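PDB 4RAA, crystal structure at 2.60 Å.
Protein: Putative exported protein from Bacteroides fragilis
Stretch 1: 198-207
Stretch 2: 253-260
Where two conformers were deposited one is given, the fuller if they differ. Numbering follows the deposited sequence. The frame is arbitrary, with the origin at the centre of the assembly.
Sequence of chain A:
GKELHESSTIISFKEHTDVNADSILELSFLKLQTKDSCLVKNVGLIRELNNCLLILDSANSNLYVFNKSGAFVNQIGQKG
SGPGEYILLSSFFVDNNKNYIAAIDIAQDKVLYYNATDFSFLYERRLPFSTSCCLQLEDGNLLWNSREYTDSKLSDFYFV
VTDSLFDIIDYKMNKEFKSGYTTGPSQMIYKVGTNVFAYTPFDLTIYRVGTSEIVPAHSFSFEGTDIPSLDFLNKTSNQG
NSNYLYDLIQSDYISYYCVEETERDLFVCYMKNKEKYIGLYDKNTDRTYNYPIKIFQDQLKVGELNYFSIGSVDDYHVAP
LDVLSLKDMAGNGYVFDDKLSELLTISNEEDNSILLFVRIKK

Stretch 1 198-207: AYTPFDLTIY
Stretch 2, residues 253-260: YISYYCVE

Residues 198-207 form a β-hairpin whose two arms face a single strand in 253-260. Ala198 and Tyr207 pair across the hairpin, with Ala198 N to Tyr207 O at 2.9 Å and Tyr207 N to Ala198 O at 3.0 Å, and a type I turn from Thr200 to Asp203 reverses the chain. Strand 198-200 therefore runs antiparallel to strand 254-260 (173°, axes 8.9 Å apart at closest approach), whereas strand 203-207 runs nearly parallel to it (5°, 10.0 Å). The CA atoms of Tyr199 and Val259 lie 8.7 Å apart and those of Pro201 and Tyr256 6.9 Å apart, so the contact, which buries 430 Å², is made chiefly by side chains.

Tyr257 contributes most. Its backbone is extended (phi/psi -159/134), and its CA-to-CB bond points sideways, but with chi1 at 86° (p) and chi2 at -84° the ring reaches the turn. There Tyr257 OH lies 2.9 Å from Thr200 O and 3.0 Å from Asp203 O, the carbonyls of the first and last turn residues; both are within reach of its one proton, and the geometry does not settle which accepts it. Pro201 O approaches the ring edge, 3.7 Å from Tyr257 CE1. Leu204 (chi1 -66°, m; chi2 170°, t) covers one face: its CD2 sits 3.9 Å from the centroid of the Tyr257 ring and 12° off the normal, a CH-pi contact. Leu204 CD1 meets Ile254 CD1 at 4.1 Å, extending the apolar contact toward the start of stretch 2.

Tyr199, also extended (-160/159), points its CA-to-CB bond toward stretch 2 with chi1 at 61° (p) and chi2 at -87°. Its ring lies obliquely to that of Tyr257, with centroids 5.5 Å apart and planes at 35°; Tyr199 CD2 comes 3.9 Å from Tyr257 CZ. At its far end, Tyr199 OH accepts a nearly straight hydrogen bond from Val259 N (3.0 Å, 166°), so a side chain satisfies this strand amide. A water lies 2.6 Å from Tyr199 OH and donates to Val259 O at 3.1 Å, linking the same hydroxyl to the carbonyl of that residue.

Val259 (-130/135; chi1 -178°, t) points toward the hairpin and places CG2 over one face of the Tyr199 ring, with its CB 4.1 Å from Tyr199 CE1. Its CG1 packs closely against Ile206 CD1, at 3.4 Å; Ile206 (chi1 -72°, m; chi2 172°, t) has a sideways CA-to-CB bond but extends its end to this contact. Val259 thus touches both arms of the hairpin.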

ATOM      1  N   ALA A 198     -22.565   7.171  10.991  1.00 30.21           N
ATOM      2  CA  ALA A 198     -22.553   7.716   9.623  1.00 30.14           C
ATOM      3  C   ALA A 198     -23.924   8.253   9.208  1.00 31.04           C
ATOM      4  O   ALA A 198     -24.941   7.879   9.805  1.00 32.37           O
ATOM      5  CB  ALA A 198     -22.066   6.656   8.639  1.00 30.06           C
ATOM      6  N   TYR A 199     -23.938   9.136   8.203  1.00 30.90           N
ATOM      7  CA  TYR A 199     -25.186   9.732   7.694  1.00 31.95           C
ATOM      8  C   TYR A 199     -25.060  10.306   6.283  1.00 32.78           C
ATOM      9  O   TYR A 199     -23.956  10.632   5.837  1.00 32.74           O
ATOM     10  CB  TYR A 199     -25.705  10.805   8.655  1.00 32.04           C
ATOM     11  CG  TYR A 199     -24.772  11.970   8.873  1.00 31.31           C
ATOM     12  CD1 TYR A 199     -23.780  11.929   9.855  1.00 30.73           C
ATOM     13  CD2 TYR A 199     -24.888  13.133   8.103  1.00 32.11           C
ATOM     14  CE1 TYR A 199     -22.923  13.012  10.052  1.00 30.78           C
ATOM     15  CE2 TYR A 199     -24.036  14.222   8.289  1.00 31.28           C
ATOM     16  CZ  TYR A 199     -23.060  14.159   9.265  1.00 30.67           C
ATOM     17  OH  TYR A 199     -22.238  15.237   9.438  1.00 30.26           O
ATOM     18  N   THR A 200     -26.211  10.458   5.619  1.00 34.60           N
ATOM     19  CA  THR A 200     -26.295  10.914   4.224  1.00 34.86           C
ATOM     20  C   THR A 200     -27.091  12.212   4.092  1.00 36.20           C
ATOM     21  O   THR A 200     -27.872  12.545   4.989  1.00 37.19           O
ATOM     22  CB  THR A 200     -26.942   9.835   3.342  1.00 35.62           C
ATOM     23  OG1 THR A 200     -28.292   9.622   3.749  1.00 36.35           O
ATOM     24  CG2 THR A 200     -26.169   8.524   3.432  1.00 35.35           C
ATOM     25  N   PRO A 201     -26.917  12.939   2.964  1.00 37.10           N
ATOM     26  CA  PRO A 201     -27.640  14.214   2.853  1.00 37.50           C
ATOM     27  C   PRO A 201     -29.152  14.155   2.686  1.00 38.59           C
ATOM     28  O   PRO A 201     -29.781  15.183   2.941  1.00 40.65           O
ATOM     29  CB  PRO A 201     -27.002  14.895   1.625  1.00 37.72           C
ATOM     30  CG  PRO A 201     -25.877  14.015   1.190  1.00 37.43           C
ATOM     31  CD  PRO A 201     -26.148  12.654   1.737  1.00 36.97           C
ATOM     32  N   PHE A 202     -29.720  13.003   2.289  1.00 38.23           N
ATOM     33  CA  PHE A 202     -31.175  12.880   2.009  1.00 38.55           C
ATOM     34  C   PHE A 202     -31.878  11.845   2.886  1.00 37.76           C
ATOM     35  O   PHE A 202     -32.822  11.176   2.450  1.00 38.75           O
ATOM     36  CB  PHE A 202     -31.404  12.582   0.515  1.00 39.57           C
ATOM     37  CG  PHE A 202     -30.548  13.416  -0.399  1.00 39.42           C
ATOM     38  CD1 PHE A 202     -30.622  14.800  -0.357  1.00 39.85           C
ATOM     39  CD2 PHE A 202     -29.651  12.824  -1.289  1.00 39.40           C
ATOM     40  CE1 PHE A 202     -29.821  15.588  -1.184  1.00 40.11           C
ATOM     41  CE2 PHE A 202     -28.850  13.602  -2.119  1.00 39.12           C
ATOM     42  CZ  PHE A 202     -28.935  14.987  -2.068  1.00 39.43           C
ATOM     43  N   ASP A 203     -31.437  11.759   4.138  1.00 36.18           N
ATOM     44  CA  ASP A 203     -31.994  10.829   5.130  1.00 36.07           C
ATOM     45  C   ASP A 203     -31.632  11.357   6.525  1.00 34.65           C
ATOM     46  O   ASP A 203     -30.499  11.174   6.984  1.00 33.60           O
ATOM     47  CB  ASP A 203     -31.441   9.407   4.885  1.00 35.71           C
ATOM     48  CG  ASP A 203     -31.931   8.370   5.892  1.00 35.65           C
ATOM     49  OD1 ASP A 203     -32.804   8.653   6.731  1.00 35.50           O
ATOM     50  OD2 ASP A 203     -31.408   7.242   5.836  1.00 35.82           O
ATOM     51  N   LEU A 204     -32.598  11.993   7.191  1.00 34.59           N
ATOM     52  CA  LEU A 204     -32.396  12.571   8.529  1.00 33.83           C
ATOM     53  C   LEU A 204     -32.338  11.477   9.587  1.00 34.06           C
ATOM     54  O   LEU A 204     -33.220  11.362  10.443  1.00 34.86           O
ATOM     55  CB  LEU A 204     -33.491  13.590   8.856  1.00 34.28           C
ATOM     56  CG  LEU A 204     -33.497  14.842   7.988  1.00 34.40           C
ATOM     57  CD1 LEU A 204     -34.764  15.650   8.249  1.00 35.45           C
ATOM     58  CD2 LEU A 204     -32.238  15.683   8.212  1.00 33.22           C
ATOM     59  N   THR A 205     -31.272  10.684   9.510  1.00 33.43           N
ATOM     60  CA  THR A 205     -31.038   9.548  10.390  1.00 33.32           C
ATOM     61  C   THR A 205     -29.535   9.336  10.529  1.00 32.13           C
ATOM     62  O   THR A 205     -28.808   9.412   9.538  1.00 31.70           O
ATOM     63  CB  THR A 205     -31.678   8.249   9.843  1.00 34.33           C
ATOM     64  OG1 THR A 205     -33.068   8.460   9.562  1.00 35.39           O
ATOM     65  CG2 THR A 205     -31.546   7.092  10.850  1.00 34.60           C
ATOM     66  N   ILE A 206     -29.085   9.114  11.760  1.00 32.06           N
ATOM     67  CA  ILE A 206     -27.692   8.779  12.054  1.00 31.66           C
ATOM     68  C   ILE A 206     -27.686   7.297  12.392  1.00 31.96           C
ATOM     69  O   ILE A 206     -28.423   6.864  13.289  1.00 32.31           O
ATOM     70  CB  ILE A 206     -27.120   9.636  13.193  1.00 31.52           C
ATOM     71  CG1 ILE A 206     -26.930  11.049  12.650  1.00 31.33           C
ATOM     72  CG2 ILE A 206     -25.781   9.075  13.689  1.00 31.28           C
ATOM     73  CD1 ILE A 206     -26.564  12.078  13.675  1.00 31.53           C
ATOM     74  N   TYR A 207     -26.849   6.545  11.674  1.00 31.79           N
ATOM     75  CA  TYR A 207     -26.731   5.097  11.833  1.00 32.76           C
ATOM     76  C   TYR A 207     -25.414   4.745  12.502  1.00 32.65           C
ATOM     77  O   TYR A 207     -24.395   5.311  12.163  1.00 31.71           O
ATOM     78  CB  TYR A 207     -26.799   4.405  10.462  1.00 32.99           C
ATOM     79  CG  TYR A 207     -28.077   4.656   9.687  1.00 33.48           C
ATOM     80  CD1 TYR A 207     -28.192   5.761   8.831  1.00 33.28           C
ATOM     81  CD2 TYR A 207     -29.174   3.787   9.796  1.00 34.61           C
ATOM     82  CE1 TYR A 207     -29.360   5.998   8.113  1.00 34.05           C
ATOM     83  CE2 TYR A 207     -30.348   4.016   9.082  1.00 35.23           C
ATOM     84  CZ  TYR A 207     -30.434   5.118   8.244  1.00 35.04           C
ATOM     85  OH  TYR A 207     -31.579   5.352   7.546  1.00 35.97           O
ATOM     86  N   TYR A 253     -36.937  23.127   1.212  1.00 48.93           N
ATOM     87  CA  TYR A 253     -36.235  21.933   1.762  1.00 46.06           C
ATOM     88  C   TYR A 253     -34.915  22.254   2.469  1.00 43.23           C
ATOM     89  O   TYR A 253     -34.411  23.377   2.372  1.00 44.30           O
ATOM     90  CB  TYR A 253     -35.917  20.911   0.651  1.00 45.88           C
ATOM     91  CG  TYR A 253     -37.093  20.193   0.022  1.00 47.77           C
ATOM     92  CD1 TYR A 253     -37.868  19.279   0.765  1.00 48.69           C
ATOM     93  CD2 TYR A 253     -37.390  20.354  -1.336  1.00 48.99           C
ATOM     94  CE1 TYR A 253     -38.929  18.578   0.178  1.00 50.09           C
ATOM     95  CE2 TYR A 253     -38.447  19.667  -1.928  1.00 51.32           C
ATOM     96  CZ  TYR A 253     -39.211  18.780  -1.177  1.00 51.92           C
ATOM     97  OH  TYR A 253     -40.246  18.114  -1.793  1.00 53.92           O
ATOM     98  N   ILE A 254     -34.367  21.258   3.169  1.00 40.66           N
ATOM     99  CA  ILE A 254     -33.070  21.375   3.846  1.00 38.66           C
ATOM    100  C   ILE A 254     -31.973  21.233   2.786  1.00 38.53           C
ATOM    101  O   ILE A 254     -31.777  20.155   2.219  1.00 38.91           O
ATOM    102  CB  ILE A 254     -32.873  20.342   4.981  1.00 37.07           C
ATOM    103  CG1 ILE A 254     -33.842  20.649   6.130  1.00 37.68           C
ATOM    104  CG2 ILE A 254     -31.433  20.370   5.507  1.00 35.35           C
ATOM    105  CD1 ILE A 254     -33.983  19.550   7.167  1.00 37.30           C
ATOM    106  N   SER A 255     -31.256  22.332   2.564  1.00 38.45           N
ATOM    107  CA  SER A 255     -30.177  22.432   1.571  1.00 37.89           C
ATOM    108  C   SER A 255     -28.931  21.595   1.900  1.00 36.10           C
ATOM    109  O   SER A 255     -28.409  20.900   1.042  1.00 36.19           O
ATOM    110  CB  SER A 255     -29.793  23.916   1.389  1.00 37.90           C
ATOM    111  OG  SER A 255     -28.545  24.046   0.755  1.00 38.57           O
ATOM    112  N   TYR A 256     -28.468  21.718   3.141  1.00 34.96           N
ATOM    113  CA  TYR A 256     -27.263  21.070   3.681  1.00 33.39           C
ATOM    114  C   TYR A 256     -27.495  20.814   5.166  1.00 32.53           C
ATOM    115  O   TYR A 256     -28.304  21.508   5.772  1.00 32.72           O
ATOM    116  CB  TYR A 256     -26.073  22.034   3.503  1.00 33.09           C
ATOM    117  CG  TYR A 256     -24.782  21.778   4.305  1.00 32.77           C
ATOM    118  CD1 TYR A 256     -24.642  22.206   5.638  1.00 32.34           C
ATOM    119  CD2 TYR A 256     -23.669  21.175   3.705  1.00 33.21           C
ATOM    120  CE1 TYR A 256     -23.456  21.994   6.349  1.00 31.69           C
ATOM    121  CE2 TYR A 256     -22.478  20.960   4.409  1.00 32.27           C
ATOM    122  CZ  TYR A 256     -22.375  21.376   5.722  1.00 31.80           C
ATOM    123  OH  TYR A 256     -21.196  21.155   6.387  1.00 31.63           O
ATOM    124  N   TYR A 257     -26.823  19.813   5.737  1.00 31.41           N
ATOM    125  CA  TYR A 257     -26.847  19.606   7.195  1.00 30.80           C
ATOM    126  C   TYR A 257     -25.651  18.789   7.650  1.00 29.93           C
ATOM    127  O   TYR A 257     -25.324  17.804   6.994  1.00 30.02           O
ATOM    128  CB  TYR A 257     -28.169  18.977   7.706  1.00 31.35           C
ATOM    129  CG  TYR A 257     -28.274  17.458   7.676  1.00 31.09           C
ATOM    130  CD1 TYR A 257     -28.661  16.774   6.512  1.00 31.40           C
ATOM    131  CD2 TYR A 257     -27.994  16.697   8.830  1.00 30.58           C
ATOM    132  CE1 TYR A 257     -28.753  15.377   6.499  1.00 31.54           C
ATOM    133  CE2 TYR A 257     -28.089  15.305   8.827  1.00 30.54           C
ATOM    134  CZ  TYR A 257     -28.471  14.652   7.664  1.00 30.73           C
ATOM    135  OH  TYR A 257     -28.570  13.301   7.667  1.00 30.21           O
ATOM    136  N   CYS A 258     -24.987  19.234   8.726  1.00 29.62           N
ATOM    137  CA  CYS A 258     -23.854  18.501   9.309  0.50 29.26           C
ATOM    138  C   CYS A 258     -24.185  18.210  10.771  1.00 29.68           C
ATOM    139  O   CYS A 258     -24.942  18.944  11.393  1.00 31.31           O
ATOM    140  CB  CYS A 258     -22.537  19.276   9.160  0.50 28.53           C
ATOM    141  SG  CYS A 258     -22.286  20.651  10.296  0.50 28.49           S
ATOM    142  N   VAL A 259     -23.632  17.125  11.300  1.00 29.79           N
ATOM    143  CA  VAL A 259     -23.870  16.710  12.687  1.00 30.52           C
ATOM    144  C   VAL A 259     -22.544  16.429  13.395  1.00 30.34           C
ATOM    145  O   VAL A 259     -21.634  15.790  12.822  1.00 29.67           O
ATOM    146  CB  VAL A 259     -24.737  15.418  12.798  1.00 31.24           C
ATOM    147  CG1 VAL A 259     -24.999  15.056  14.266  1.00 31.76           C
ATOM    148  CG2 VAL A 259     -26.059  15.561  12.045  1.00 31.98           C
ATOM    149  N   GLU A 260     -22.464  16.953  14.620  1.00 30.72           N
ATOM    150  CA  GLU A 260     -21.334  16.687  15.515  0.50 31.21           C
ATOM    151  C   GLU A 260     -21.948  16.215  16.830  1.00 31.69           C
ATOM    152  O   GLU A 260     -22.879  16.821  17.363  1.00 32.34           O
ATOM    153  CB  GLU A 260     -20.403  17.889  15.690  0.50 31.31           C
ATOM    154  CG  GLU A 260     -19.220  17.619  16.630  0.50 32.29           C
ATOM    155  CD  GLU A 260     -18.494  16.290  16.373  0.50 32.46           C
ATOM    156  OE1 GLU A 260     -18.325  15.884  15.196  0.50 32.54           O
ATOM    157  OE2 GLU A 260     -18.064  15.656  17.363  0.50 32.76           O
TER
HETATM  158  O   HOH W   1     -19.982  14.614  10.476  1.00 20.04           O
HETATM  159  O   HOH W   2     -29.453  17.934   2.151  1.00 36.71           O